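Local atomic coordinates of xylose isomerase-like TIM barrel domain-containing protein (Thermus thermophilus, PDB entry 3AYV), a protein that is of unknown function but binds zinc in a TIM barrel related to the endonuclease IV family and may take part in protection against oxidative stress. Residues A[163-166]-A[167-171]; A[197-200]-A[201-205]; A[102-105]-A[106-109]; A[53-56]-A[57-60]; A[206-209]-A[210-213]. All coordinates share one frame; numbering follows the deposited sequence.

The five contacts are local ones spread along a single chain that folds as a TIM barrel of eight parallel strands. In chain order come contact 4 at the end of strand 52-55, contact 3 at the start of helix 105-110, contact 1 in helix 163-169, then contacts 2 and 5 in the long loop between strands 185-188 and 219-222. Contacts 1 and 2, with centres about 14 Å apart, give His165 and His198 to the same zinc ion, while contact 4 serves another zinc. Leu206 and Trp211 of contact 5 pack on helix 163-169. The C-terminal ends of the strands and the segments after them thus supply zinc ligands, while contact 3 lies away from the metal sites.

Contact 1 of 5, residues A[163-166]-A[167-171]; sequences AAHA and RVFSR. With ZN (zinc ion), chain G.
Helix 163-169, which follows directly on barrel strand 158-162, carries this contact between successive turns and brings His165 to a zinc ion. His165 and Phe169, one turn apart, lie side by side and point the same way. CD2 of the histidine comes 3.9 Å from CE2 of the phenylalanine, and the two ring planes meet obliquely at 44°. Both first torsions set CG anti to the carbonyl carbon (chi1 -69° in His165, -61° in Phe169), which sends the rings off the same flank of the helix. Val168 CG2 sits over the centre of one face of the Phe169 ring. His165 NE2 binds zinc at 2.2 Å, with three waters, Asp196 and His198 as further ligands, while ND1 donates to Asn137 O, so both ring nitrogens are engaged and the ring's rotation is fixed. Farther along, Ser170 OG donates to Ala166 O at 2.6 Å, in the carbonyl plane on a lone pair; Ser170 N adds only a weak bond to that oxygen. Replacing Ser170 by an alanine would probably cost Ala166 O its short hydroxyl bond, leaving the weak one from the backbone N, and deprive Thr172 N of OG as its partner. A histidine presented from the helix after a strand's C-terminal end suits the metal site of a TIM barrel, where ligands gather at that end of the strands.

Contact 2 of 5, residues A[197-200]-A[201-205]; sequences RHWN and LGRGV. With ZN (zinc ion), chain G.
The backbone makes a type II beta turn from Asn200 to Arg203, closed by Arg203 N donating to Asn200 O at 3.2 Å, and Gly202 supplies the positive phi of its third position. The turn brings Arg203 back over Trp199. Its guanidinium lies flat on one indole face with the planes 21° apart, although the two side chains as a whole cross at about a right angle. Arg203 CZ stands 3.9 Å from the centroid of the Trp199 five-membered ring, only 10° off its normal, a cation-pi contact. Arg203 NH1 rests above Trp199 CD1 at 3.5 Å, while NH2 lies over the bond shared by the two rings, 3.8 Å from Trp199 CE2. A bend at chi3 (39°) in the arginine turns the guanidinium down onto the ring. The opposite indole face is met by Arg197 CB, so aliphatic carbon and guanidinium sandwich the ring, and Gly204 CA approaches its edge. Just before Trp199, His198 points the other way and binds the zinc shared with His165 and Asp196, its NE2 at 2.4 Å from the metal. Arg203 NH1 also forms a salt bridge with Glu226, whose other oxygen accepts from Asn200 N. The guanidinium thus uses its face for the indole and keeps an N-H group for a carboxylate, a pairing that probably steadies the positive charge and restrains the turn next to the zinc ligand.

Contact 3 of 5, residues A[102-105]-A[106-109]; sequences GRTP and EEAL
Thr104 and Glu107 form a capping box at the start of helix 105-110, and the close part of the contact is this pair of reciprocal bonds. Thr104 OG1, at the N-cap position, accepts from Glu107 N at 3.1 Å in a nearly straight bond. In return Glu107 OE1 accepts from Thr104 N at 2.9 Å, on its anti side and 30° out of the carboxylate plane. With chi1 at 63°, Thr104 OG1 stands between its own backbone N and carbonyl carbon, facing the first turn of the helix. Backbone bonds continue the helix behind the box, from Ala108 N to Thr104 O and from Leu109 N to Pro105 O; Pro105, with no N-H to offer, suits the first residue after the cap. The looser side belongs to Arg103. Its guanidinium lies parallel to the Glu107 carboxylate, the planes 4° apart, with OE1 over its centre. Arg103 NE is 3.5 Å from Glu107 OE1, a salt bridge of charges alone, since no N-H points at the oxygen. Solvent enters at two places: one water donates to Glu107 OE1 at 2.6 Å and to Gly102 O, and a second, on the Glu106 side, links Thr104 OG1 with Glu106 OE1. The Glu107 carboxylate therefore combines a direct backbone bond, a water and a stacked positive charge. On the inner side, Ala108 packs against Ile99, Pro141 and Ala145 and Pro105 touches Glu144, placing this helix start in the loop region after strand 92-96, beside the loop that follows strand 132-136.

Contact 4 of 5, residues A[53-56]-A[57-60]; sequences SVHL and PFWN. With ZN (zinc ion), chain E.
His55 and Phe58 meet where strand 52-55 of the TIM barrel gives way to its C-terminal loop, at the metal site. In the first shell, His55 NE2 binds zinc at 2.3 Å, alongside His96, Glu136 and two waters. Phe58 reaches the imidazole from the loop: its CD2 lies 3.5 Å from His55 CE1, the ring planes 55° apart in an oblique pairing, and the side chains cross at about a right angle. Phe58 also meets the ring of His96, so one phenyl ring touches two histidine ligands of the same zinc. The next shell fixes the turn of the imidazole. A chi1 of -162° carries the His55 ring away from the backbone N, beside its own carbonyl carbon and within reach of Leu56 O. Leu56 O also lies at the edge of the Phe58 ring, in its plane. Farther out, Leu56 packs on Ala93 and Phe95 of strand 92-96 and on Leu78 of helix 68-87, while Pro57 touches Arg77 of that helix. What fixes the other imidazole nitrogen is the bond from His55 ND1 to Leu56 O, 2.8 Å long and 1° out of the imidazole plane, meeting a lone pair in the carbonyl plane.

Contact 5 of 5, residues A[206-209]-A[210-213]; sequences LGHG and AWLR
This is a compact local turn in the long loop between strands 185-188 and 219-222, in which the side chain of Trp211 folds back under residues 206-208. Trp211 NE1 donates to Leu206 O at 3.0 Å; the oxygen lies 2° out of the indole plane, while the donor is tilted 34° from the carbonyl plane. Trp211 CG sits between its backbone N and carbonyl carbon (chi1 61°), and the indole is thereby turned back along the preceding residues. Over one of its faces stands His208 CA, 4.0 Å from the centroid of the five-membered ring, a CH-pi contact. The His208 ring runs alongside, ND1 3.4 Å from Trp211 CZ2, the planes meeting obliquely. The turn itself is tied by Ala210 N to Gly207 O at 2.9 Å. His208 O accepts twice, from Leu212 N nearly in line with the carbonyl and from Trp211 N well above its plane. A water takes the N-H of Arg213 and donates to Gly209 O. Outside, the indole touches Ala163 and Leu186, and Leu212 packs on helix 229-240. A leucine in place of Trp211 would probably leave Leu206 O without its indole donor and open a gap beside His208 and Ala163. The indole thus holds a loop carbonyl through its N-H while its carbon surface, met by His208 on one side and by Ala163 on the other, probably helps keep the loop against the barrel.

Contact 1 of 5, residues A[163-166]-A[167-171]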
loop_
_atom_site.group_PDB
_atom_site.type_symbol
_atom_site.label_atom_id
_atom_site.label_comp_id
_atom_site.label_asym_id
_atom_site.label_seq_id
_atom_site.Cartn_x
_atom_site.Cartn_y
_atom_site.Cartn_z
ATOM N N ALA A 163 -0.391 -9.048 3.807
ATOM C CA ALA A 163 -0.514 -10.501 4.020
ATOM C C ALA A 163 -1.893 -11.052 3.654
ATOM O O ALA A 163 -2.001 -12.182 3.188
ATOM C CB ALA A 163 -0.146 -10.881 5.483
ATOM N N ALA A 164 -2.932 -10.262 3.884
ATOM C CA ALA A 164 -4.292 -10.703 3.548
ATOM C C ALA A 164 -4.463 -10.863 2.032
ATOM O O ALA A 164 -5.122 -11.804 1.575
ATOM C CB ALA A 164 -5.319 -9.735 4.110
ATOM N N HIS A 165 -3.878 -9.951 1.250
ATOM C CA HIS A 165 -3.953 -10.101 -0.194
ATOM C C HIS A 165 -3.287 -11.393 -0.609
ATOM O O HIS A 165 -3.800 -12.089 -1.485
ATOM C CB HIS A 165 -3.294 -8.920 -0.915
ATOM C CG HIS A 165 -4.044 -7.636 -0.774
ATOM N ND1 HIS A 165 -3.545 -6.438 -1.234
ATOM C CD2 HIS A 165 -5.244 -7.354 -0.198
ATOM C CE1 HIS A 165 -4.406 -5.471 -0.957
ATOM N NE2 HIS A 165 -5.440 -6.005 -0.324
ATOM N N ALA A 166 -2.137 -11.725 -0.010
ATOM C CA ALA A 166 -1.493 -13.006 -0.330
ATOM C C ALA A 166 -2.403 -14.198 0.029
ATOM O O ALA A 166 -2.532 -15.164 -0.731
ATOM C CB ALA A 166 -0.140 -13.119 0.384
ATOM N N ARG A 167 -3.059 -14.092 1.172
ATOM C CA ARG A 167 -3.879 -15.195 1.680
ATOM C C ARG A 167 -5.127 -15.391 0.847
ATOM O O ARG A 167 -5.478 -16.531 0.537
ATOM C CB ARG A 167 -4.268 -14.918 3.132
ATOM C CG ARG A 167 -5.154 -16.011 3.791
ATOM C CD ARG A 167 -4.516 -17.399 3.820
ATOM N NE ARG A 167 -5.388 -18.346 4.540
ATOM C CZ ARG A 167 -5.134 -18.832 5.755
ATOM N NH1 ARG A 167 -4.024 -18.482 6.396
ATOM N NH2 ARG A 167 -5.992 -19.683 6.329
ATOM N N VAL A 168 -5.807 -14.300 0.484
ATOM C CA VAL A 168 -7.083 -14.460 -0.207
ATOM C C VAL A 168 -7.004 -14.388 -1.736
ATOM O O VAL A 168 -7.860 -14.958 -2.415
ATOM C CB VAL A 168 -8.199 -13.544 0.338
ATOM C CG1 VAL A 168 -8.291 -13.662 1.896
ATOM C CG2 VAL A 168 -8.002 -12.105 -0.068
ATOM N N PHE A 169 -5.982 -13.733 -2.285
ATOM C CA PHE A 169 -5.940 -13.545 -3.750
ATOM C C PHE A 169 -4.850 -14.358 -4.497
ATOM O O PHE A 169 -4.976 -14.579 -5.710
ATOM C CB PHE A 169 -5.803 -12.062 -4.110
ATOM C CG PHE A 169 -6.933 -11.191 -3.626
ATOM C CD1 PHE A 169 -8.268 -11.576 -3.799
ATOM C CD2 PHE A 169 -6.658 -9.987 -2.989
ATOM C CE1 PHE A 169 -9.318 -10.761 -3.369
ATOM C CE2 PHE A 169 -7.715 -9.145 -2.555
ATOM C CZ PHE A 169 -9.042 -9.547 -2.747
ATOM N N SER A 170 -3.807 -14.798 -3.796
ATOM C CA SER A 170 -2.623 -15.403 -4.437
ATOM C C SER A 170 -2.685 -16.934 -4.312
ATOM O O SER A 170 -3.612 -17.462 -3.682
ATOM C CB SER A 170 -1.320 -14.859 -3.805
ATOM O OG SER A 170 -0.884 -15.663 -2.704
ATOM N N ARG A 171 -1.708 -17.629 -4.891
ATOM C CA ARG A 171 -1.544 -19.079 -4.693
ATOM C C ARG A 171 -0.436 -19.378 -3.689
ATOM O O ARG A 171 0.015 -20.528 -3.561
ATOM C CB ARG A 171 -1.204 -19.775 -6.030
ATOM C CG ARG A 171 -1.970 -19.232 -7.211
ATOM C CD ARG A 171 -3.392 -19.773 -7.278
ATOM N NE ARG A 171 -4.197 -18.953 -8.194
ATOM C CZ ARG A 171 -5.522 -18.834 -8.151
ATOM N NH1 ARG A 171 -6.234 -19.500 -7.227
ATOM N NH2 ARG A 171 -6.131 -18.026 -9.013
HETATM ZN ZN ZN G . -6.920 -5.001 1.044
HETATM O O HOH W 1 -5.410 -3.471 1.412
HETATM O O HOH W 2 -5.883 -6.087 2.896
HETATM O O HOH W 3 -7.892 -3.933 -0.596
#

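Contact 2 of 5, residues A[197-200]-A[201-205]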
loop_
_atom_site.group_PDB
_atom_site.type_symbol
_atom_site.label_atom_id
_atom_site.label_comp_id
_atom_site.label_asym_id
_atom_site.label_seq_id
_atom_site.Cartn_x
_atom_site.Cartn_y
_atom_site.Cartn_z
ATOM N N ARG A 197 -11.051 -8.836 4.410
ATOM C CA ARG A 197 -11.975 -8.292 5.413
ATOM C C ARG A 197 -11.581 -6.968 6.001
ATOM O O ARG A 197 -12.465 -6.185 6.410
ATOM C CB ARG A 197 -12.172 -9.304 6.555
ATOM C CG ARG A 197 -12.829 -10.586 6.105
ATOM C CD ARG A 197 -14.284 -10.312 5.774
ATOM N NE ARG A 197 -15.013 -11.557 5.647
ATOM C CZ ARG A 197 -16.340 -11.632 5.534
ATOM N NH1 ARG A 197 -17.079 -10.539 5.513
ATOM N NH2 ARG A 197 -16.904 -12.813 5.441
ATOM N N HIS A 198 -10.277 -6.694 6.028
ATOM C CA HIS A 198 -9.774 -5.491 6.694
ATOM C C HIS A 198 -10.216 -5.453 8.167
ATOM O O HIS A 198 -10.593 -4.404 8.680
ATOM C CB HIS A 198 -10.167 -4.204 5.930
ATOM C CG HIS A 198 -9.407 -4.013 4.654
ATOM N ND1 HIS A 198 -8.896 -2.794 4.264
ATOM C CD2 HIS A 198 -9.017 -4.904 3.708
ATOM C CE1 HIS A 198 -8.253 -2.932 3.118
ATOM N NE2 HIS A 198 -8.323 -4.199 2.754
ATOM N N TRP A 199 -10.172 -6.613 8.819
ATOM C CA TRP A 199 -10.492 -6.690 10.242
ATOM C C TRP A 199 -9.263 -6.320 11.064
ATOM O O TRP A 199 -8.132 -6.352 10.560
ATOM C CB TRP A 199 -10.898 -8.100 10.625
ATOM C CG TRP A 199 -12.251 -8.578 10.128
ATOM C CD1 TRP A 199 -13.318 -7.812 9.715
ATOM C CD2 TRP A 199 -12.684 -9.939 10.067
ATOM N NE1 TRP A 199 -14.383 -8.634 9.382
ATOM C CE2 TRP A 199 -14.016 -9.940 9.588
ATOM C CE3 TRP A 199 -12.071 -11.166 10.356
ATOM C CZ2 TRP A 199 -14.744 -11.130 9.406
ATOM C CZ3 TRP A 199 -12.792 -12.348 10.161
ATOM C CH2 TRP A 199 -14.109 -12.316 9.692
ATOM N N ASN A 200 -9.489 -5.978 12.330
ATOM C CA ASN A 200 -8.390 -5.822 13.295
ATOM C C ASN A 200 -7.499 -7.048 13.442
ATOM O O ASN A 200 -7.950 -8.190 13.312
ATOM C CB ASN A 200 -8.960 -5.481 14.689
ATOM C CG ASN A 200 -9.296 -4.016 14.831
ATOM O OD1 ASN A 200 -10.425 -3.649 15.155
ATOM N ND2 ASN A 200 -8.326 -3.171 14.598
ATOM N N LEU A 201 -6.225 -6.805 13.734
ATOM C CA LEU A 201 -5.285 -7.886 14.056
ATOM C C LEU A 201 -5.882 -8.707 15.193
ATOM O O LEU A 201 -6.511 -8.136 16.077
ATOM C CB LEU A 201 -3.946 -7.293 14.494
ATOM C CG LEU A 201 -3.248 -6.385 13.477
ATOM C CD1 LEU A 201 -1.872 -5.922 14.026
ATOM C CD2 LEU A 201 -3.103 -7.129 12.138
ATOM N N GLY A 202 -5.726 -10.022 15.134
ATOM C CA GLY A 202 -6.241 -10.923 16.177
ATOM C C GLY A 202 -7.618 -11.500 15.854
ATOM O O GLY A 202 -8.051 -12.459 16.501
ATOM N N ARG A 203 -8.289 -10.955 14.841
ATOM C CA ARG A 203 -9.683 -11.328 14.543
ATOM C C ARG A 203 -9.825 -12.455 13.517
ATOM O O ARG A 203 -10.917 -13.005 13.343
ATOM C CB ARG A 203 -10.503 -10.110 14.102
ATOM C CG ARG A 203 -10.771 -9.054 15.194
ATOM C CD ARG A 203 -12.123 -8.336 14.944
ATOM N NE ARG A 203 -13.096 -9.308 14.463
ATOM C CZ ARG A 203 -14.089 -9.088 13.601
ATOM N NH1 ARG A 203 -14.323 -7.893 13.081
ATOM N NH2 ARG A 203 -14.855 -10.101 13.259
ATOM N N GLY A 204 -8.731 -12.819 12.859
ATOM C CA GLY A 204 -8.823 -13.739 11.736
ATOM C C GLY A 204 -7.803 -14.843 11.817
ATOM O O GLY A 204 -7.436 -15.290 12.906
ATOM N N VAL A 205 -7.328 -15.264 10.651
ATOM C CA VAL A 205 -6.560 -16.496 10.501
ATOM C C VAL A 205 -5.073 -16.274 10.183
ATOM O O VAL A 205 -4.312 -17.248 10.085
ATOM C CB VAL A 205 -7.168 -17.403 9.381
ATOM C CG1 VAL A 205 -8.639 -17.683 9.659
ATOM C CG2 VAL A 205 -6.962 -16.768 7.971
HETATM ZN ZN ZN G . -6.920 -5.001 1.044
HETATM O O HOH W 1 -5.410 -3.471 1.412
HETATM O O HOH W 2 -5.883 -6.087 2.896
HETATM O O HOH W 3 -7.892 -3.933 -0.596
#

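Contact 3 of 5, residues A[102-105]-A[106-109]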
loop_
_atom_site.group_PDB
_atom_site.type_symbol
_atom_site.label_atom_id
_atom_site.label_comp_id
_atom_site.label_asym_id
_atom_site.label_seq_id
_atom_site.Cartn_x
_atom_site.Cartn_y
_atom_site.Cartn_z
ATOM N N GLY A 102 -6.461 -13.673 -10.924
ATOM C CA GLY A 102 -6.542 -15.005 -11.525
ATOM C C GLY A 102 -5.598 -15.287 -12.684
ATOM O O GLY A 102 -5.815 -16.243 -13.446
ATOM N N ARG A 103 -4.531 -14.492 -12.826
ATOM C CA ARG A 103 -3.510 -14.825 -13.815
ATOM C C ARG A 103 -2.703 -16.024 -13.319
ATOM O O ARG A 103 -2.536 -16.207 -12.099
ATOM C CB ARG A 103 -2.561 -13.638 -14.071
ATOM C CG ARG A 103 -3.248 -12.350 -14.542
ATOM C CD ARG A 103 -4.349 -12.604 -15.596
ATOM N NE ARG A 103 -3.825 -12.582 -16.944
ATOM C CZ ARG A 103 -4.509 -12.962 -18.029
ATOM N NH1 ARG A 103 -5.760 -13.438 -17.940
ATOM N NH2 ARG A 103 -3.931 -12.871 -19.201
ATOM N N THR A 104 -2.174 -16.824 -14.251
ATOM C CA THR A 104 -1.281 -17.919 -13.900
ATOM C C THR A 104 0.085 -17.359 -13.503
ATOM O O THR A 104 0.374 -16.201 -13.790
ATOM C CB THR A 104 -1.038 -18.881 -15.103
ATOM O OG1 THR A 104 -0.373 -18.167 -16.158
ATOM C CG2 THR A 104 -2.383 -19.431 -15.627
ATOM N N PRO A 105 0.910 -18.165 -12.821
ATOM C CA PRO A 105 2.291 -17.718 -12.564
ATOM C C PRO A 105 3.029 -17.262 -13.822
ATOM O O PRO A 105 3.792 -16.287 -13.758
ATOM C CB PRO A 105 2.939 -18.971 -11.952
ATOM C CG PRO A 105 1.780 -19.566 -11.122
ATOM C CD PRO A 105 0.612 -19.425 -12.101
ATOM N N GLU A 106 2.837 -17.960 -14.950
ATOM C CA GLU A 106 3.548 -17.624 -16.197
ATOM C C GLU A 106 3.077 -16.265 -16.686
ATOM O O GLU A 106 3.887 -15.436 -17.038
ATOM C CB GLU A 106 3.364 -18.734 -17.271
ATOM C CG GLU A 106 4.075 -18.515 -18.657
ATOM C CD GLU A 106 3.766 -19.634 -19.708
ATOM O OE1 GLU A 106 2.575 -20.066 -19.790
ATOM O OE2 GLU A 106 4.702 -20.066 -20.469
ATOM N N GLU A 107 1.760 -16.039 -16.684
ATOM C CA GLU A 107 1.195 -14.743 -17.082
ATOM C C GLU A 107 1.696 -13.593 -16.194
ATOM O O GLU A 107 2.036 -12.516 -16.700
ATOM C CB GLU A 107 -0.324 -14.795 -17.047
ATOM C CG GLU A 107 -0.908 -15.507 -18.284
ATOM C CD GLU A 107 -2.352 -15.969 -18.090
ATOM O OE1 GLU A 107 -2.877 -15.950 -16.949
ATOM O OE2 GLU A 107 -2.958 -16.353 -19.112
ATOM N N ALA A 108 1.739 -13.820 -14.878
ATOM C CA ALA A 108 2.197 -12.772 -13.947
ATOM C C ALA A 108 3.669 -12.453 -14.192
ATOM O O ALA A 108 4.081 -11.291 -14.173
ATOM C CB ALA A 108 1.991 -13.226 -12.501
ATOM N N LEU A 109 4.460 -13.504 -14.397
ATOM C CA LEU A 109 5.892 -13.351 -14.636
ATOM C C LEU A 109 6.165 -12.595 -15.920
ATOM O O LEU A 109 7.039 -11.723 -15.959
ATOM C CB LEU A 109 6.578 -14.746 -14.650
ATOM C CG LEU A 109 8.107 -14.705 -14.849
ATOM C CD1 LEU A 109 8.831 -13.817 -13.802
ATOM C CD2 LEU A 109 8.690 -16.149 -14.874
HETATM O O HOH W 4 -5.265 -16.889 -16.497
HETATM O O HOH W 5 0.010 -19.526 -18.366
#

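Contact 4 of 5, residues A[53-56]-A[57-60]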
loop_
_atom_site.group_PDB
_atom_site.type_symbol
_atom_site.label_atom_id
_atom_site.label_comp_id
_atom_site.label_asym_id
_atom_site.label_seq_id
_atom_site.Cartn_x
_atom_site.Cartn_y
_atom_site.Cartn_z
ATOM N N SER A 53 1.927 9.061 4.622
ATOM C CA SER A 53 2.213 8.409 3.356
ATOM C C SER A 53 0.894 8.419 2.586
ATOM O O SER A 53 -0.139 8.803 3.129
ATOM C CB SER A 53 2.747 6.986 3.569
ATOM O OG SER A 53 1.959 6.234 4.487
ATOM N N VAL A 54 0.921 8.042 1.309
ATOM C CA VAL A 54 -0.338 8.010 0.553
ATOM C C VAL A 54 -0.498 6.667 -0.138
ATOM O O VAL A 54 0.484 5.982 -0.421
ATOM C CB VAL A 54 -0.463 9.120 -0.536
ATOM C CG1 VAL A 54 -0.302 10.526 0.058
ATOM C CG2 VAL A 54 0.543 8.879 -1.650
ATOM N N HIS A 55 -1.755 6.301 -0.389
ATOM C CA HIS A 55 -2.054 5.196 -1.318
ATOM C C HIS A 55 -2.518 5.824 -2.615
ATOM O O HIS A 55 -3.501 6.571 -2.644
ATOM C CB HIS A 55 -3.153 4.295 -0.743
ATOM C CG HIS A 55 -3.212 2.955 -1.402
ATOM N ND1 HIS A 55 -3.367 2.800 -2.769
ATOM C CD2 HIS A 55 -3.096 1.709 -0.891
ATOM C CE1 HIS A 55 -3.352 1.508 -3.062
ATOM N NE2 HIS A 55 -3.202 0.827 -1.940
ATOM N N LEU A 56 -1.774 5.574 -3.697
ATOM C CA LEU A 56 -2.095 6.106 -5.001
ATOM C C LEU A 56 -3.363 5.444 -5.532
ATOM O O LEU A 56 -3.767 4.411 -5.018
ATOM C CB LEU A 56 -0.919 5.915 -5.964
ATOM C CG LEU A 56 0.355 6.661 -5.551
ATOM C CD1 LEU A 56 1.507 6.253 -6.416
ATOM C CD2 LEU A 56 0.131 8.200 -5.683
ATOM N N PRO A 57 -4.043 6.091 -6.485
ATOM C CA PRO A 57 -5.246 5.461 -7.071
ATOM C C PRO A 57 -4.929 4.064 -7.608
ATOM O O PRO A 57 -3.770 3.806 -8.016
ATOM C CB PRO A 57 -5.590 6.410 -8.228
ATOM C CG PRO A 57 -5.081 7.785 -7.707
ATOM C CD PRO A 57 -3.782 7.426 -7.068
ATOM N N PHE A 58 -5.932 3.174 -7.615
ATOM C CA PHE A 58 -5.722 1.830 -8.142
ATOM C C PHE A 58 -6.958 1.200 -8.797
ATOM O O PHE A 58 -6.804 0.285 -9.607
ATOM C CB PHE A 58 -5.227 0.879 -7.046
ATOM C CG PHE A 58 -6.241 0.627 -5.969
ATOM C CD1 PHE A 58 -7.099 -0.486 -6.039
ATOM C CD2 PHE A 58 -6.351 1.501 -4.883
ATOM C CE1 PHE A 58 -8.042 -0.713 -5.054
ATOM C CE2 PHE A 58 -7.304 1.284 -3.872
ATOM C CZ PHE A 58 -8.148 0.178 -3.956
ATOM N N TRP A 59 -8.155 1.615 -8.383
ATOM C CA TRP A 59 -9.356 0.931 -8.881
ATOM C C TRP A 59 -9.412 1.000 -10.402
ATOM O O TRP A 59 -9.380 2.086 -10.976
ATOM C CB TRP A 59 -10.637 1.516 -8.273
ATOM C CG TRP A 59 -10.945 1.031 -6.894
ATOM C CD1 TRP A 59 -10.996 1.790 -5.758
ATOM C CD2 TRP A 59 -11.265 -0.314 -6.499
ATOM N NE1 TRP A 59 -11.340 1.004 -4.682
ATOM C CE2 TRP A 59 -11.483 -0.296 -5.105
ATOM C CE3 TRP A 59 -11.349 -1.538 -7.185
ATOM C CZ2 TRP A 59 -11.816 -1.455 -4.374
ATOM C CZ3 TRP A 59 -11.677 -2.701 -6.454
ATOM C CH2 TRP A 59 -11.903 -2.642 -5.066
ATOM N N ASN A 60 -9.520 -0.175 -11.051
ATOM C CA ASN A 60 -9.636 -0.258 -12.510
ATOM C C ASN A 60 -8.461 0.315 -13.280
ATOM O O ASN A 60 -8.598 0.671 -14.439
ATOM C CB ASN A 60 -10.933 0.406 -12.984
ATOM C CG ASN A 60 -12.158 -0.187 -12.316
ATOM O OD1 ASN A 60 -12.842 0.487 -11.528
ATOM N ND2 ASN A 60 -12.424 -1.472 -12.595
HETATM ZN ZN ZN E . -3.360 -1.415 -1.485
HETATM O O HOH W 6 -4.076 -1.243 0.486
HETATM O O HOH W 7 -5.791 -1.777 -1.574
#

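Contact 5 of 5, residues A[206-209]-A[210-213]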
loop_
_atom_site.group_PDB
_atom_site.type_symbol
_atom_site.label_atom_id
_atom_site.label_comp_id
_atom_site.label_asym_id
_atom_site.label_seq_id
_atom_site.Cartn_x
_atom_site.Cartn_y
_atom_site.Cartn_z
ATOM N N LEU A 206 -4.652 -15.019 10.009
ATOM C CA LEU A 206 -3.275 -14.741 9.549
ATOM C C LEU A 206 -2.155 -15.040 10.571
ATOM O O LEU A 206 -0.994 -15.145 10.188
ATOM C CB LEU A 206 -3.123 -13.314 8.974
ATOM C CG LEU A 206 -3.825 -13.036 7.627
ATOM C CD1 LEU A 206 -3.562 -11.603 7.195
ATOM C CD2 LEU A 206 -3.371 -14.069 6.535
ATOM N N GLY A 207 -2.495 -15.182 11.853
ATOM C CA GLY A 207 -1.487 -15.593 12.870
ATOM C C GLY A 207 -0.280 -14.664 12.976
ATOM O O GLY A 207 0.881 -15.120 13.027
ATOM N N HIS A 208 -0.532 -13.358 13.004
ATOM C CA HIS A 208 0.569 -12.384 12.977
ATOM C C HIS A 208 1.606 -12.587 14.071
ATOM O O HIS A 208 2.775 -12.235 13.893
ATOM C CB HIS A 208 0.057 -10.950 13.083
ATOM C CG HIS A 208 -0.867 -10.558 11.971
ATOM N ND1 HIS A 208 -0.459 -9.799 10.894
ATOM C CD2 HIS A 208 -2.177 -10.833 11.768
ATOM C CE1 HIS A 208 -1.486 -9.609 10.079
ATOM N NE2 HIS A 208 -2.534 -10.235 10.582
ATOM N N GLY A 209 1.170 -13.102 15.214
ATOM C CA GLY A 209 2.102 -13.394 16.309
ATOM C C GLY A 209 3.252 -14.300 15.885
ATOM O O GLY A 209 4.380 -14.165 16.390
ATOM N N ALA A 210 2.985 -15.215 14.957
ATOM C CA ALA A 210 3.991 -16.149 14.478
ATOM C C ALA A 210 5.052 -15.545 13.540
ATOM O O ALA A 210 6.135 -16.119 13.408
ATOM C CB ALA A 210 3.322 -17.390 13.820
ATOM N N TRP A 211 4.775 -14.401 12.893
ATOM C CA TRP A 211 5.705 -13.898 11.873
ATOM C C TRP A 211 6.014 -12.412 11.883
ATOM O O TRP A 211 6.982 -11.985 11.254
ATOM C CB TRP A 211 5.249 -14.344 10.458
ATOM C CG TRP A 211 3.879 -13.836 10.066
ATOM C CD1 TRP A 211 2.681 -14.501 10.219
ATOM C CD2 TRP A 211 3.563 -12.573 9.465
ATOM N NE1 TRP A 211 1.653 -13.719 9.738
ATOM C CE2 TRP A 211 2.165 -12.536 9.273
ATOM C CE3 TRP A 211 4.330 -11.475 9.041
ATOM C CZ2 TRP A 211 1.518 -11.437 8.685
ATOM C CZ3 TRP A 211 3.680 -10.382 8.465
ATOM C CH2 TRP A 211 2.292 -10.370 8.300
ATOM N N LEU A 212 5.214 -11.612 12.589
ATOM C CA LEU A 212 5.301 -10.153 12.436
ATOM C C LEU A 212 6.354 -9.470 13.312
ATOM O O LEU A 212 6.853 -8.383 12.962
ATOM C CB LEU A 212 3.929 -9.493 12.651
ATOM C CG LEU A 212 3.832 -7.958 12.569
ATOM C CD1 LEU A 212 4.141 -7.422 11.152
ATOM C CD2 LEU A 212 2.448 -7.536 13.002
ATOM N N ARG A 213 6.701 -10.094 14.433
ATOM C CA ARG A 213 7.585 -9.435 15.400
ATOM C C ARG A 213 8.900 -8.879 14.794
ATOM O O ARG A 213 9.281 -7.753 15.131
ATOM C CB ARG A 213 7.853 -10.305 16.645
ATOM C CG ARG A 213 8.290 -9.470 17.854
ATOM C CD ARG A 213 8.545 -10.330 19.076
ATOM N NE ARG A 213 7.835 -11.606 18.974
ATOM C CZ ARG A 213 6.716 -11.897 19.626
ATOM N NH1 ARG A 213 6.192 -10.999 20.443
ATOM N NH2 ARG A 213 6.127 -13.081 19.466
HETATM O O HOH W 8 6.364 -12.791 15.332
#